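Local coordinates for methylenetetrahydrofolate--tRNA-(uracil-5-)-methyltransferase TrmFO (Thermus thermophilus, PDB 3G5S), which probably catalyses the folate- and FAD-dependent methylation that turns uridine 54 of tRNAs into 5-methyluridine, at residues Glu193-Leu204 against Glu227-Leu238. Numbering follows the deposited sequence.
Sequences EEEYRRFHQALL and EELARRGYQTLL
Y196 OH donates to Y234 O over 2.6 Å, tilted from that carbonyl's plane, and accepts from a water that also donates to G233 O and accepts from L237 N. One helix turn on, H200 NE2 donates to A230 O at 2.9 Å; G233 N reaches the same oxygen from the opposite face, so A230 O takes two bonds where helix 226-231 ends. R231 grips L204 O side-on, NE at 3.2 Å and NH2 at 3.1 Å, the oxygen lying in the guanidinium plane. These bonds tie helix 193-205 to two short helices joined by a tight turn: segment 227-231 crosses 193-204 at -105°, G233 breaks the first helix with positive phi, and helix 236-239 follows. With CG anti to the backbone N (chi1 172°), the Y196 ring points into this turn, its edge meeting the Y234 face (planes 79° apart) while L238 CD2 sits 3.7 Å from its centroid, over one face. A phenylalanine here would probably leave Y234 O and the water without their hydroxyl partner. Y234 CE2 lies over the R197 guanidinium face. Deeper, L203 CD1 meets L237 CD1 tip to tip at 3.5 Å, and L289 of helix 283-290 packs against L203.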
loop_
_atom_site.group_PDB
_atom_site.type_symbol
_atom_site.label_atom_id
_atom_site.label_comp_id
_atom_site.label_asym_id
_atom_site.label_seq_id
_atom_site.Cartn_x
_atom_site.Cartn_y
_atom_site.Cartn_z
ATOM N N GLU A 193 31.699 1.315 16.263
ATOM C CA GLU A 193 31.901 -0.119 16.129
ATOM C C GLU A 193 31.103 -0.912 17.170
ATOM O O GLU A 193 30.528 -1.944 16.849
ATOM C CB GLU A 193 33.393 -0.452 16.213
ATOM C CG GLU A 193 33.761 -1.887 15.849
ATOM C CD GLU A 193 35.268 -2.110 15.815
ATOM O OE1 GLU A 193 36.020 -1.184 16.187
ATOM O OE2 GLU A 193 35.705 -3.212 15.421
ATOM N N GLU A 194 31.063 -0.446 18.417
ATOM C CA GLU A 194 30.294 -1.161 19.435
ATOM C C GLU A 194 28.794 -1.127 19.155
ATOM O O GLU A 194 28.096 -2.120 19.351
ATOM C CB GLU A 194 30.585 -0.627 20.841
ATOM C CG GLU A 194 29.570 -1.060 21.911
ATOM C CD GLU A 194 29.489 -2.572 22.119
ATOM O OE1 GLU A 194 30.391 -3.301 21.649
ATOM O OE2 GLU A 194 28.520 -3.033 22.766
ATOM N N GLU A 195 28.294 0.012 18.693
ATOM C CA GLU A 195 26.883 0.100 18.346
ATOM C C GLU A 195 26.559 -0.812 17.169
ATOM O O GLU A 195 25.513 -1.465 17.146
ATOM C CB GLU A 195 26.492 1.543 18.043
ATOM C CG GLU A 195 26.483 2.409 19.290
ATOM C CD GLU A 195 26.359 3.892 19.003
ATOM O OE1 GLU A 195 26.865 4.351 17.960
ATOM O OE2 GLU A 195 25.773 4.607 19.845
ATOM N N TYR A 196 27.457 -0.863 16.191
ATOM C CA TYR A 196 27.276 -1.780 15.075
ATOM C C TYR A 196 27.262 -3.231 15.549
ATOM O O TYR A 196 26.418 -4.022 15.143
ATOM C CB TYR A 196 28.348 -1.587 14.002
ATOM C CG TYR A 196 28.271 -2.664 12.949
ATOM C CD1 TYR A 196 27.249 -2.662 12.007
ATOM C CD2 TYR A 196 29.189 -3.705 12.919
ATOM C CE1 TYR A 196 27.159 -3.653 11.056
ATOM C CE2 TYR A 196 29.105 -4.704 11.966
ATOM C CZ TYR A 196 28.087 -4.671 11.036
ATOM O OH TYR A 196 27.976 -5.652 10.083
ATOM N N ARG A 197 28.200 -3.586 16.420
ATOM C CA ARG A 197 28.263 -4.954 16.920
ATOM C C ARG A 197 26.967 -5.380 17.630
ATOM O O ARG A 197 26.470 -6.482 17.395
ATOM C CB ARG A 197 29.496 -5.155 17.811
ATOM C CG ARG A 197 30.824 -4.858 17.096
ATOM C CD ARG A 197 32.041 -5.387 17.863
ATOM N NE ARG A 197 32.374 -6.761 17.495
ATOM C CZ ARG A 197 33.397 -7.103 16.715
ATOM N NH1 ARG A 197 34.201 -6.170 16.219
ATOM N NH2 ARG A 197 33.621 -8.378 16.429
ATOM N N ARG A 198 26.417 -4.511 18.474
ATOM C CA ARG A 198 25.144 -4.790 19.155
ATOM C C ARG A 198 24.027 -5.006 18.134
ATOM O O ARG A 198 23.244 -5.949 18.241
ATOM C CB ARG A 198 24.766 -3.651 20.122
ATOM C CG ARG A 198 23.413 -3.831 20.853
ATOM C CD ARG A 198 22.912 -2.533 21.520
ATOM N NE ARG A 198 21.622 -2.710 22.200
ATOM C CZ ARG A 198 20.734 -1.738 22.397
ATOM N NH1 ARG A 198 20.981 -0.509 21.962
ATOM N NH2 ARG A 198 19.589 -1.995 23.015
ATOM N N PHE A 199 23.966 -4.122 17.143
ATOM C CA PHE A 199 22.934 -4.158 16.119
ATOM C C PHE A 199 23.048 -5.430 15.272
ATOM O O PHE A 199 22.063 -6.137 15.038
ATOM C CB PHE A 199 23.058 -2.907 15.250
ATOM C CG PHE A 199 21.962 -2.750 14.241
ATOM C CD1 PHE A 199 20.682 -2.394 14.629
ATOM C CD2 PHE A 199 22.219 -2.926 12.899
ATOM C CE1 PHE A 199 19.678 -2.234 13.695
ATOM C CE2 PHE A 199 21.218 -2.768 11.962
ATOM C CZ PHE A 199 19.945 -2.418 12.362
ATOM N N HIS A 200 24.263 -5.726 14.825
ATOM C CA HIS A 200 24.508 -6.916 14.027
ATOM C C HIS A 200 24.129 -8.183 14.794
ATOM O O HIS A 200 23.488 -9.075 14.246
ATOM C CB HIS A 200 25.968 -6.975 13.579
ATOM C CG HIS A 200 26.324 -8.235 12.860
ATOM N ND1 HIS A 200 27.062 -9.244 13.441
ATOM C CD2 HIS A 200 26.028 -8.658 11.608
ATOM C CE1 HIS A 200 27.209 -10.231 12.575
ATOM N NE2 HIS A 200 26.590 -9.902 11.457
ATOM N N GLN A 201 24.519 -8.261 16.063
ATOM C CA GLN A 201 24.156 -9.408 16.887
ATOM C C GLN A 201 22.640 -9.547 17.026
ATOM O O GLN A 201 22.097 -10.649 16.960
ATOM C CB GLN A 201 24.801 -9.300 18.273
ATOM C CG GLN A 201 26.279 -9.634 18.299
ATOM C CD GLN A 201 26.553 -11.058 17.855
ATOM O OE1 GLN A 201 25.878 -11.995 18.281
ATOM N NE2 GLN A 201 27.543 -11.227 16.988
ATOM N N ALA A 202 21.953 -8.428 17.220
ATOM C CA ALA A 202 20.503 -8.461 17.352
ATOM C C ALA A 202 19.835 -8.962 16.069
ATOM O O ALA A 202 18.826 -9.665 16.119
ATOM C CB ALA A 202 19.977 -7.092 17.729
ATOM N N LEU A 203 20.397 -8.601 14.918
ATOM C CA LEU A 203 19.865 -9.060 13.638
ATOM C C LEU A 203 19.973 -10.573 13.490
ATOM O O LEU A 203 19.098 -11.210 12.905
ATOM C CB LEU A 203 20.594 -8.385 12.477
ATOM C CG LEU A 203 20.122 -6.985 12.095
ATOM C CD1 LEU A 203 21.073 -6.382 11.075
ATOM C CD2 LEU A 203 18.695 -7.022 11.550
ATOM N N LEU A 204 21.053 -11.145 14.006
ATOM C CA LEU A 204 21.277 -12.581 13.868
ATOM C C LEU A 204 20.136 -13.388 14.482
ATOM O O LEU A 204 19.742 -14.424 13.948
ATOM C CB LEU A 204 22.611 -12.991 14.502
ATOM C CG LEU A 204 23.882 -12.448 13.847
ATOM C CD1 LEU A 204 25.116 -12.919 14.609
ATOM C CD2 LEU A 204 23.961 -12.864 12.389
ATOM N N GLU A 227 18.632 -9.025 7.446
ATOM C CA GLU A 227 18.871 -10.002 8.497
ATOM C C GLU A 227 19.652 -11.198 7.951
ATOM O O GLU A 227 20.405 -11.840 8.678
ATOM C CB GLU A 227 17.560 -10.439 9.165
ATOM C CG GLU A 227 16.570 -11.150 8.253
ATOM C CD GLU A 227 15.610 -10.207 7.542
ATOM O OE1 GLU A 227 15.892 -8.990 7.453
ATOM O OE2 GLU A 227 14.561 -10.689 7.068
ATOM N N GLU A 228 19.477 -11.490 6.667
ATOM C CA GLU A 228 20.247 -12.550 6.026
ATOM C C GLU A 228 21.667 -12.083 5.695
ATOM O O GLU A 228 22.617 -12.850 5.826
ATOM C CB GLU A 228 19.525 -13.075 4.783
ATOM C CG GLU A 228 20.161 -14.310 4.155
ATOM C CD GLU A 228 20.257 -15.498 5.108
ATOM O OE1 GLU A 228 19.447 -15.582 6.056
ATOM O OE2 GLU A 228 21.145 -16.352 4.904
ATOM N N LEU A 229 21.820 -10.830 5.270
ATOM C CA LEU A 229 23.158 -10.263 5.105
ATOM C C LEU A 229 23.946 -10.375 6.410
ATOM O O LEU A 229 25.124 -10.730 6.406
ATOM C CB LEU A 229 23.094 -8.805 4.651
ATOM C CG LEU A 229 22.606 -8.532 3.226
ATOM C CD1 LEU A 229 22.495 -7.036 2.980
ATOM C CD2 LEU A 229 23.524 -9.184 2.192
ATOM N N ALA A 230 23.293 -10.081 7.527
ATOM C CA ALA A 230 23.937 -10.203 8.826
ATOM C C ALA A 230 24.451 -11.620 9.054
ATOM O O ALA A 230 25.573 -11.814 9.528
ATOM C CB ALA A 230 22.978 -9.809 9.929
ATOM N N ARG A 231 23.629 -12.608 8.716
ATOM C CA ARG A 231 24.001 -14.002 8.936
ATOM C C ARG A 231 25.148 -14.437 8.034
ATOM O O ARG A 231 25.867 -15.375 8.354
ATOM C CB ARG A 231 22.788 -14.925 8.773
ATOM C CG ARG A 231 21.813 -14.846 9.941
ATOM C CD ARG A 231 20.750 -15.937 9.899
ATOM N NE ARG A 231 19.845 -15.839 11.043
ATOM C CZ ARG A 231 18.730 -16.547 11.187
ATOM N NH1 ARG A 231 18.366 -17.418 10.256
ATOM N NH2 ARG A 231 17.973 -16.383 12.266
ATOM N N ARG A 232 25.334 -13.742 6.919
ATOM C CA ARG A 232 26.378 -14.112 5.978
ATOM C C ARG A 232 27.745 -13.538 6.378
ATOM O O ARG A 232 28.756 -13.832 5.744
ATOM C CB ARG A 232 25.932 -13.776 4.544
ATOM C CG ARG A 232 24.692 -14.613 4.164
ATOM C CD ARG A 232 24.098 -14.375 2.776
ATOM N NE ARG A 232 22.864 -15.150 2.624
ATOM C CZ ARG A 232 22.158 -15.255 1.500
ATOM N NH1 ARG A 232 22.554 -14.640 0.393
ATOM N NH2 ARG A 232 21.051 -15.987 1.484
ATOM N N GLY A 233 27.776 -12.762 7.462
ATOM C CA GLY A 233 29.033 -12.331 8.049
ATOM C C GLY A 233 29.059 -10.917 8.602
ATOM O O GLY A 233 28.334 -10.044 8.137
ATOM N N TYR A 234 29.916 -10.704 9.597
ATOM C CA TYR A 234 30.116 -9.400 10.225
ATOM C C TYR A 234 30.402 -8.288 9.210
ATOM O O TYR A 234 29.943 -7.162 9.374
ATOM C CB TYR A 234 31.266 -9.502 11.235
ATOM C CG TYR A 234 31.565 -8.248 12.029
ATOM C CD1 TYR A 234 32.540 -7.351 11.611
ATOM C CD2 TYR A 234 30.893 -7.977 13.215
ATOM C CE1 TYR A 234 32.828 -6.211 12.348
ATOM C CE2 TYR A 234 31.175 -6.842 13.957
ATOM C CZ TYR A 234 32.142 -5.962 13.517
ATOM O OH TYR A 234 32.426 -4.833 14.257
ATOM N N GLN A 235 31.159 -8.599 8.163
ATOM C CA GLN A 235 31.558 -7.571 7.203
ATOM C C GLN A 235 30.447 -7.131 6.262
ATOM O O GLN A 235 30.503 -6.041 5.701
ATOM C CB GLN A 235 32.722 -8.066 6.349
ATOM C CG GLN A 235 34.012 -8.282 7.099
ATOM C CD GLN A 235 35.149 -8.588 6.148
ATOM O OE1 GLN A 235 35.235 -9.685 5.593
ATOM N NE2 GLN A 235 36.013 -7.610 5.931
ATOM N N THR A 236 29.456 -7.992 6.078
ATOM C CA THR A 236 28.507 -7.844 4.984
ATOM C C THR A 236 27.757 -6.512 5.010
ATOM O O THR A 236 27.717 -5.795 4.011
ATOM C CB THR A 236 27.514 -9.016 4.978
ATOM O OG1 THR A 236 28.209 -10.238 5.260
ATOM C CG2 THR A 236 26.804 -9.111 3.647
ATOM N N LEU A 237 27.161 -6.170 6.145
ATOM C CA LEU A 237 26.421 -4.913 6.218
ATOM C C LEU A 237 27.330 -3.694 6.024
ATOM O O LEU A 237 26.900 -2.662 5.504
ATOM C CB LEU A 237 25.638 -4.808 7.532
ATOM C CG LEU A 237 24.464 -5.778 7.657
ATOM C CD1 LEU A 237 23.967 -5.843 9.092
ATOM C CD2 LEU A 237 23.337 -5.384 6.713
ATOM N N LEU A 238 28.594 -3.829 6.425
ATOM C CA LEU A 238 29.566 -2.743 6.319
ATOM C C LEU A 238 29.995 -2.502 4.874
ATOM O O LEU A 238 30.353 -1.383 4.502
ATOM C CB LEU A 238 30.789 -3.017 7.200
ATOM C CG LEU A 238 30.509 -3.176 8.695
ATOM C CD1 LEU A 238 31.775 -3.600 9.427
ATOM C CD2 LEU A 238 29.934 -1.893 9.284
HETATM O O HOH W 1 26.826 -7.868 8.461
#